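Local coordinates for NADB-Rossmann Superfamily protein (Streptococcus agalactiae, PDB 3LEC), which probably methylates N1 of adenine 22 in tRNA through a Rossmann-like methyltransferase domain, and binds zinc, at residues D31-P36 / K63-H68; N196-A201 / A214-K219; D131-L136 / M166-K171. All coordinates share one frame; numbering follows the deposited sequence.

Contact 1 (D31-P36 / K63-H68); sequences DHAYLP and KNVSEH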
# COMPACT_ATOMS: atom_id res chain seq x y z
N ASP A 31 -3.54 11.14 2.48
CA ASP A 31 -2.55 11.98 3.14
C ASP A 31 -2.75 13.41 2.61
O ASP A 31 -2.19 13.79 1.58
CB ASP A 31 -1.14 11.45 2.85
CG ASP A 31 -0.04 12.30 3.47
OD1 ASP A 31 -0.34 13.26 4.19
OD2 ASP A 31 1.15 11.99 3.22
N HIS A 32 -3.60 14.18 3.31
CA HIS A 32 -3.83 15.59 3.00
C HIS A 32 -4.38 15.81 1.57
O HIS A 32 -4.34 16.92 1.06
CB HIS A 32 -2.56 16.43 3.20
CG HIS A 32 -2.12 16.54 4.63
ND1 HIS A 32 -1.27 15.63 5.23
CD2 HIS A 32 -2.39 17.48 5.57
CE1 HIS A 32 -1.05 15.99 6.48
NE2 HIS A 32 -1.72 17.10 6.72
N ALA A 33 -4.90 14.74 0.97
CA ALA A 33 -5.36 14.71 -0.43
C ALA A 33 -4.28 15.04 -1.46
O ALA A 33 -4.58 15.41 -2.60
CB ALA A 33 -6.57 15.60 -0.63
N TYR A 34 -3.01 14.92 -1.07
CA TYR A 34 -1.94 15.23 -2.01
C TYR A 34 -1.99 14.43 -3.30
O TYR A 34 -1.93 14.98 -4.41
CB TYR A 34 -0.58 15.04 -1.36
CG TYR A 34 -0.29 15.99 -0.21
CD1 TYR A 34 -0.69 17.34 -0.23
CD2 TYR A 34 0.44 15.54 0.88
CE1 TYR A 34 -0.38 18.20 0.86
CE2 TYR A 34 0.74 16.36 1.94
CZ TYR A 34 0.35 17.68 1.94
OH TYR A 34 0.73 18.44 3.04
N LEU A 35 -2.08 13.12 -3.14
CA LEU A 35 -2.11 12.21 -4.26
C LEU A 35 -3.33 12.48 -5.19
O LEU A 35 -3.14 12.67 -6.39
CB LEU A 35 -2.05 10.77 -3.76
CG LEU A 35 -2.28 9.68 -4.81
CD1 LEU A 35 -1.20 9.75 -5.86
CD2 LEU A 35 -2.37 8.30 -4.16
N PRO A 36 -4.56 12.56 -4.65
CA PRO A 36 -5.64 12.97 -5.56
C PRO A 36 -5.41 14.34 -6.24
O PRO A 36 -5.70 14.49 -7.43
CB PRO A 36 -6.89 13.00 -4.66
CG PRO A 36 -6.59 12.17 -3.51
CD PRO A 36 -5.07 12.16 -3.33
N LYS A 63 -9.65 21.67 2.77
CA LYS A 63 -9.00 22.97 2.54
C LYS A 63 -8.03 22.88 1.37
O LYS A 63 -8.01 23.77 0.51
CB LYS A 63 -8.24 23.45 3.78
N ASN A 64 -7.26 21.79 1.32
CA ASN A 64 -6.25 21.63 0.28
C ASN A 64 -6.88 21.52 -1.09
O ASN A 64 -6.43 22.15 -2.03
CB ASN A 64 -5.32 20.43 0.57
CG ASN A 64 -4.34 20.70 1.71
OD1 ASN A 64 -4.22 21.83 2.20
ND2 ASN A 64 -3.62 19.65 2.11
N VAL A 65 -7.94 20.71 -1.20
CA VAL A 65 -8.63 20.55 -2.49
C VAL A 65 -9.16 21.91 -2.97
O VAL A 65 -9.04 22.26 -4.16
CB VAL A 65 -9.77 19.49 -2.40
CG1 VAL A 65 -10.64 19.54 -3.65
CG2 VAL A 65 -9.17 18.09 -2.23
N SER A 66 -9.69 22.67 -2.03
CA SER A 66 -10.31 23.97 -2.33
C SER A 66 -9.27 24.98 -2.84
O SER A 66 -9.46 25.63 -3.88
CB SER A 66 -11.03 24.50 -1.09
OG SER A 66 -11.58 25.77 -1.39
N GLU A 67 -8.15 25.07 -2.12
CA GLU A 67 -7.04 25.97 -2.43
C GLU A 67 -6.46 25.66 -3.81
O GLU A 67 -6.07 26.58 -4.57
CB GLU A 67 -5.96 25.87 -1.34
CG GLU A 67 -4.96 27.06 -1.29
CD GLU A 67 -5.52 28.30 -0.60
OE1 GLU A 67 -4.77 29.29 -0.43
OE2 GLU A 67 -6.71 28.30 -0.23
N HIS A 68 -6.42 24.37 -4.14
CA HIS A 68 -5.89 23.92 -5.40
C HIS A 68 -6.91 24.01 -6.54
O HIS A 68 -6.59 23.73 -7.71
CB HIS A 68 -5.34 22.51 -5.25
CG HIS A 68 -3.96 22.48 -4.69
ND1 HIS A 68 -2.85 22.38 -5.49
CD2 HIS A 68 -3.51 22.55 -3.42
CE1 HIS A 68 -1.77 22.36 -4.73
NE2 HIS A 68 -2.14 22.48 -3.47
O HOH W 1 -1.53 20.09 3.81
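Asn64, in the last turn of helix 55-67, reaches across to His32 of the 31-34 turn and carries most of this contact. Its CB points toward the turn and already lies 3.7 Å from the carbonyl oxygen O of His32. CG stands beside the backbone N and anti to the carbonyl carbon (chi1 -73°), which directs the amide at the loop. At the tip, ND2 gives a nearly straight hydrogen bond to His32 O (3.0 Å, N-H...O angle 169°), arriving in the carbonyl plane on a lone pair, with the oxygen close to the plane of the amide. The same nitrogen lies 3.6 Å from His32 CB and near CE1 of Tyr34, whose ring plane is tilted by only 15° from that of the amide. Its second polar partner is a water that accepts from ND2 at 2.7 Å and is also hydrogen-bonded to Tyr34 OH, so direct and water-mediated bonds together fix the rotation of the amide.

The turn has its own bracing. Residues 31-34 form a type I' beta turn, closed by Tyr34 N to Asp31 O, and His32 ND1 donates to Asp31 OD1 (2.8 Å) in the plane of the imidazole. His32 CB lies over one face of the Tyr34 ring, toward its rim. Beside the polar link, Ala33, the N-cap residue of helix 34-41, puts CB 3.9 Å from Val65 CG2, and Val65 goes on to touch Ile74 and Val76 of strand 74-78.

One amide thus supplies the direct hydrogen bond between the loop after strand 23-28 and the end of helix 55-67. With one carbonyl and one water as acceptors, ND2 has both its hydrogens engaged, while the Ala33-Val65 pair adds an apolar contact that Val65 carries on to an outermost strand of the sheet.

Contact 2 (N196-A201 / A214-K219); sequences NKLTFA and AILEDK
Leu198 and Leu216 meet where helices 185-204 and 210-227 run side by side in nearly antiparallel directions, the two short segments crossing at -154° with their axes 9.9 Å apart. Contacts between apolar side chains make up most of the interface. CD2 of Leu198 touches CD2 of Leu216 at 3.8 Å, methyl against methyl. The other methyl of Leu216, CD1, reaches Ala201 one turn further along, 4.1 Å from its CB and 4.0 Å from its carbonyl carbon C, so the two branches of Leu216 are divided between Leu198 and Ala201. Both leucines have CG anti to the carbonyl carbon, which sends their forked ends into the space between the helices.

A second kind of contact uses the aliphatic base of a charged residue. Leu198 CD1 lies 3.8 Å from Lys219 CB, crossing that side chain at about a right angle; the extended lysine then carries NZ away from the 196-201 segment.

The seam continues through Ile220 and Ile223, which also touch Leu198, and through Leu202, which packs on Leu216. No hydrogen bond or salt bridge joins the two segments, so it is apolar contact that holds this part of the helical hairpin together at the protein surface.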
# COMPACT_ATOMS: atom_id res chain seq x y z
N ASN A 196 20.48 -8.46 9.85
CA ASN A 196 21.25 -7.88 10.94
C ASN A 196 20.44 -7.79 12.22
O ASN A 196 20.87 -8.27 13.27
CB ASN A 196 21.76 -6.50 10.56
CG ASN A 196 22.69 -6.54 9.37
OD1 ASN A 196 23.16 -7.61 8.95
ND2 ASN A 196 22.97 -5.36 8.80
N LYS A 197 19.26 -7.19 12.13
CA LYS A 197 18.34 -7.08 13.26
C LYS A 197 17.95 -8.42 13.86
O LYS A 197 17.94 -8.59 15.07
CB LYS A 197 17.11 -6.25 12.86
CG LYS A 197 17.49 -4.79 12.55
CD LYS A 197 16.27 -3.88 12.31
CE LYS A 197 15.62 -4.16 10.96
NZ LYS A 197 14.45 -3.21 10.70
N LEU A 198 17.60 -9.37 13.01
CA LEU A 198 17.22 -10.67 13.50
C LEU A 198 18.40 -11.36 14.20
O LEU A 198 18.22 -12.11 15.15
CB LEU A 198 16.69 -11.53 12.36
CG LEU A 198 15.39 -11.03 11.71
CD1 LEU A 198 15.16 -11.83 10.45
CD2 LEU A 198 14.17 -11.16 12.62
N THR A 199 19.60 -11.09 13.71
CA THR A 199 20.79 -11.71 14.29
C THR A 199 21.10 -11.11 15.68
O THR A 199 21.45 -11.85 16.61
CB THR A 199 21.99 -11.62 13.34
OG1 THR A 199 21.65 -12.30 12.11
CG2 THR A 199 23.22 -12.30 13.98
N PHE A 200 20.94 -9.80 15.84
CA PHE A 200 20.97 -9.17 17.16
C PHE A 200 19.87 -9.75 18.07
O PHE A 200 20.12 -10.04 19.25
CB PHE A 200 20.77 -7.65 17.07
CG PHE A 200 22.02 -6.87 16.83
CD1 PHE A 200 22.97 -6.70 17.86
CD2 PHE A 200 22.23 -6.22 15.63
CE1 PHE A 200 24.13 -5.92 17.65
CE2 PHE A 200 23.39 -5.44 15.42
CZ PHE A 200 24.34 -5.30 16.44
N ALA A 201 18.65 -9.89 17.52
CA ALA A 201 17.49 -10.41 18.26
C ALA A 201 17.74 -11.84 18.79
O ALA A 201 17.44 -12.14 19.95
CB ALA A 201 16.24 -10.41 17.35
N ALA A 214 13.17 -20.32 17.63
CA ALA A 214 12.83 -21.04 16.39
C ALA A 214 12.23 -20.10 15.35
O ALA A 214 12.58 -20.18 14.16
CB ALA A 214 11.90 -22.21 16.66
N ILE A 215 11.32 -19.23 15.80
CA ILE A 215 10.66 -18.26 14.92
C ILE A 215 11.72 -17.42 14.25
O ILE A 215 11.66 -17.18 13.05
CB ILE A 215 9.64 -17.35 15.71
CG1 ILE A 215 8.25 -17.99 15.89
CG2 ILE A 215 9.36 -16.06 14.97
CD1 ILE A 215 8.19 -19.48 16.00
N LEU A 216 12.72 -17.00 15.03
CA LEU A 216 13.81 -16.18 14.51
C LEU A 216 14.70 -16.97 13.57
O LEU A 216 15.06 -16.47 12.51
CB LEU A 216 14.65 -15.59 15.65
CG LEU A 216 13.90 -14.56 16.49
CD1 LEU A 216 14.72 -14.18 17.70
CD2 LEU A 216 13.53 -13.31 15.66
N GLU A 217 15.05 -18.20 13.95
CA GLU A 217 15.82 -19.06 13.08
C GLU A 217 15.11 -19.28 11.74
O GLU A 217 15.76 -19.31 10.70
CB GLU A 217 16.08 -20.40 13.76
CG GLU A 217 16.92 -20.31 15.00
CD GLU A 217 18.41 -20.29 14.73
OE1 GLU A 217 19.17 -20.52 15.70
OE2 GLU A 217 18.82 -20.06 13.57
N ASP A 218 13.79 -19.43 11.76
CA ASP A 218 13.03 -19.64 10.51
C ASP A 218 13.16 -18.42 9.59
O ASP A 218 13.40 -18.59 8.38
CB ASP A 218 11.56 -20.01 10.74
CG ASP A 218 10.96 -20.76 9.54
OD1 ASP A 218 10.05 -20.22 8.87
OD2 ASP A 218 11.46 -21.87 9.23
N LYS A 219 13.06 -17.22 10.16
CA LYS A 219 13.16 -15.98 9.37
C LYS A 219 14.58 -15.81 8.82
O LYS A 219 14.77 -15.46 7.66
CB LYS A 219 12.76 -14.77 10.21
CG LYS A 219 11.27 -14.80 10.68
CD LYS A 219 10.89 -13.61 11.57
CE LYS A 219 9.41 -13.66 11.96
NZ LYS A 219 9.13 -12.84 13.18

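Contact 3 (D131-L136 / M166-K171); sequences DLRKWL and MNLTAK
Selenomethionine Met166 and Arg133 bury the largest areas here, followed by Leu168. The Met166 side chain leaves the backbone extended, with CG anti to N (chi1 166°), and bends at its last torsion (chi3 74°) to bring CE against helix 129-138. This methyl lies 4.2 Å from Leu136 CB and equally far from Arg133 O.

Arg133 contributes its aliphatic part to the contact. Stretched from CG to NE, it passes Leu168 with CD 4.2 Å from Leu168 CD1, the two side chains crossing at a slant. Its guanidinium group is spoken for elsewhere: NE and NH2 form salt bridges with Glu146 and Glu157, and NH1 donates to Leu173 O. The buried charge is therefore probably well compensated, and these bonds probably fix the course of the chain that Leu168 crosses.

Met166 also touches Glu142 and Ile143 of strand 141-150, and its side chain is about 8 Å from the zinc ion bound by Asp140 and the adjoining His165. The arrangement lies at the antiparallel end of a sheet whose strand order, 3-2-1-4-5-7-6, is that of Rossmann-like methyltransferases; here the link leaving strand 155-163 packs back over helix 129-138 beside the zinc site.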
# COMPACT_ATOMS: atom_id res chain seq x y z
N ASP A 131 1.45 -10.27 5.74
CA ASP A 131 0.06 -10.42 6.16
C ASP A 131 -0.93 -9.89 5.12
O ASP A 131 -2.01 -10.44 4.92
CB ASP A 131 -0.19 -9.74 7.50
CG ASP A 131 0.47 -10.48 8.65
OD1 ASP A 131 0.68 -11.71 8.55
OD2 ASP A 131 0.76 -9.83 9.69
N LEU A 132 -0.56 -8.80 4.46
CA LEU A 132 -1.39 -8.23 3.40
C LEU A 132 -1.37 -9.18 2.18
O LEU A 132 -2.40 -9.46 1.61
CB LEU A 132 -0.92 -6.83 3.02
CG LEU A 132 -1.61 -6.12 1.84
CD1 LEU A 132 -3.13 -6.00 2.05
CD2 LEU A 132 -0.99 -4.76 1.58
N ARG A 133 -0.18 -9.65 1.79
CA ARG A 133 -0.10 -10.64 0.72
C ARG A 133 -0.96 -11.88 1.03
O ARG A 133 -1.62 -12.41 0.12
CB ARG A 133 1.36 -11.04 0.43
CG ARG A 133 2.14 -9.91 -0.25
CD ARG A 133 3.43 -10.41 -0.93
NE ARG A 133 4.23 -9.25 -1.30
CZ ARG A 133 5.10 -8.64 -0.49
NH1 ARG A 133 5.35 -9.12 0.73
NH2 ARG A 133 5.74 -7.57 -0.91
N LYS A 134 -0.97 -12.33 2.28
CA LYS A 134 -1.74 -13.52 2.64
C LYS A 134 -3.23 -13.29 2.45
O LYS A 134 -3.94 -14.17 1.96
CB LYS A 134 -1.50 -13.94 4.08
CG LYS A 134 -0.16 -14.60 4.35
CD LYS A 134 0.03 -14.76 5.86
CE LYS A 134 1.23 -15.64 6.19
NZ LYS A 134 1.28 -15.96 7.65
N TRP A 135 -3.67 -12.10 2.80
CA TRP A 135 -5.07 -11.75 2.67
C TRP A 135 -5.44 -11.64 1.19
O TRP A 135 -6.49 -12.13 0.81
CB TRP A 135 -5.40 -10.46 3.39
CG TRP A 135 -6.88 -10.17 3.30
CD1 TRP A 135 -7.84 -10.53 4.22
CD2 TRP A 135 -7.57 -9.51 2.23
NE1 TRP A 135 -9.08 -10.13 3.77
CE2 TRP A 135 -8.94 -9.49 2.56
CE3 TRP A 135 -7.16 -8.90 1.04
CZ2 TRP A 135 -9.92 -8.90 1.74
CZ3 TRP A 135 -8.14 -8.33 0.20
CH2 TRP A 135 -9.51 -8.33 0.57
N LEU A 136 -4.58 -11.01 0.39
CA LEU A 136 -4.83 -10.88 -1.03
C LEU A 136 -4.97 -12.26 -1.68
O LEU A 136 -5.94 -12.53 -2.43
CB LEU A 136 -3.74 -10.04 -1.70
CG LEU A 136 -3.74 -8.56 -1.30
CD1 LEU A 136 -2.38 -7.93 -1.66
CD2 LEU A 136 -4.90 -7.83 -1.98
N MSE A 166 -4.56 -16.20 -7.21
CA MSE A 166 -3.11 -16.21 -7.08
C MSE A 166 -2.74 -17.19 -6.00
O MSE A 166 -3.37 -17.23 -4.96
CB MSE A 166 -2.63 -14.80 -6.69
CG MSE A 166 -1.18 -14.75 -6.21
SE MSE A 166 -0.63 -12.90 -5.77
CE MSE A 166 -1.57 -12.67 -4.09
N ASN A 167 -1.73 -18.02 -6.26
CA ASN A 167 -1.17 -18.85 -5.21
C ASN A 167 0.23 -18.35 -4.97
O ASN A 167 0.98 -18.11 -5.93
CB ASN A 167 -1.10 -20.32 -5.63
CG ASN A 167 -2.45 -20.94 -5.86
OD1 ASN A 167 -3.47 -20.49 -5.34
ND2 ASN A 167 -2.47 -22.02 -6.64
N LEU A 168 0.57 -18.12 -3.70
CA LEU A 168 1.93 -17.69 -3.36
C LEU A 168 2.60 -18.65 -2.38
O LEU A 168 1.94 -19.14 -1.47
CB LEU A 168 1.94 -16.26 -2.79
CG LEU A 168 1.60 -15.05 -3.66
CD1 LEU A 168 1.84 -13.78 -2.84
CD2 LEU A 168 2.41 -15.02 -4.95
N THR A 169 3.90 -18.88 -2.58
CA THR A 169 4.73 -19.65 -1.64
C THR A 169 5.01 -18.81 -0.40
O THR A 169 4.87 -17.57 -0.43
CB THR A 169 6.10 -20.05 -2.28
OG1 THR A 169 6.83 -18.88 -2.64
CG2 THR A 169 5.91 -20.90 -3.54
N ALA A 170 5.41 -19.47 0.69
CA ALA A 170 5.80 -18.75 1.90
C ALA A 170 6.83 -17.69 1.55
O ALA A 170 6.73 -16.57 2.05
CB ALA A 170 6.32 -19.68 3.00
N LYS A 171 7.81 -18.02 0.69
CA LYS A 171 8.84 -17.05 0.30
C LYS A 171 8.24 -15.85 -0.43
O LYS A 171 8.58 -14.70 -0.14
CB LYS A 171 9.91 -17.69 -0.60
CG LYS A 171 10.96 -18.45 0.15
CD LYS A 171 12.29 -18.37 -0.56
CE LYS A 171 13.29 -19.33 0.07
NZ LYS A 171 14.19 -19.91 -0.98

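Overall arrangement
Along the chain the segments of contact 1 come first, then those of contact 3, then those of contact 2. Contacts 1 and 3 lie on opposite sides of the chain's centre, their own centres about 34 Å apart, yet both flank the same mixed seven-stranded sheet: contact 1 is near its 74-78 edge, whereas contact 3 is near the 141-150 edge. Contact 2, about 42 Å from contact 1 between centres, sits in the paired helices 185-204 and 210-227 that follow the sheet in the chain. It is nearer contact 3, with about 21 Å between centres and about 7 Å between nearest atoms. The 166-171 segment leads from the last strand toward the C-terminal helices.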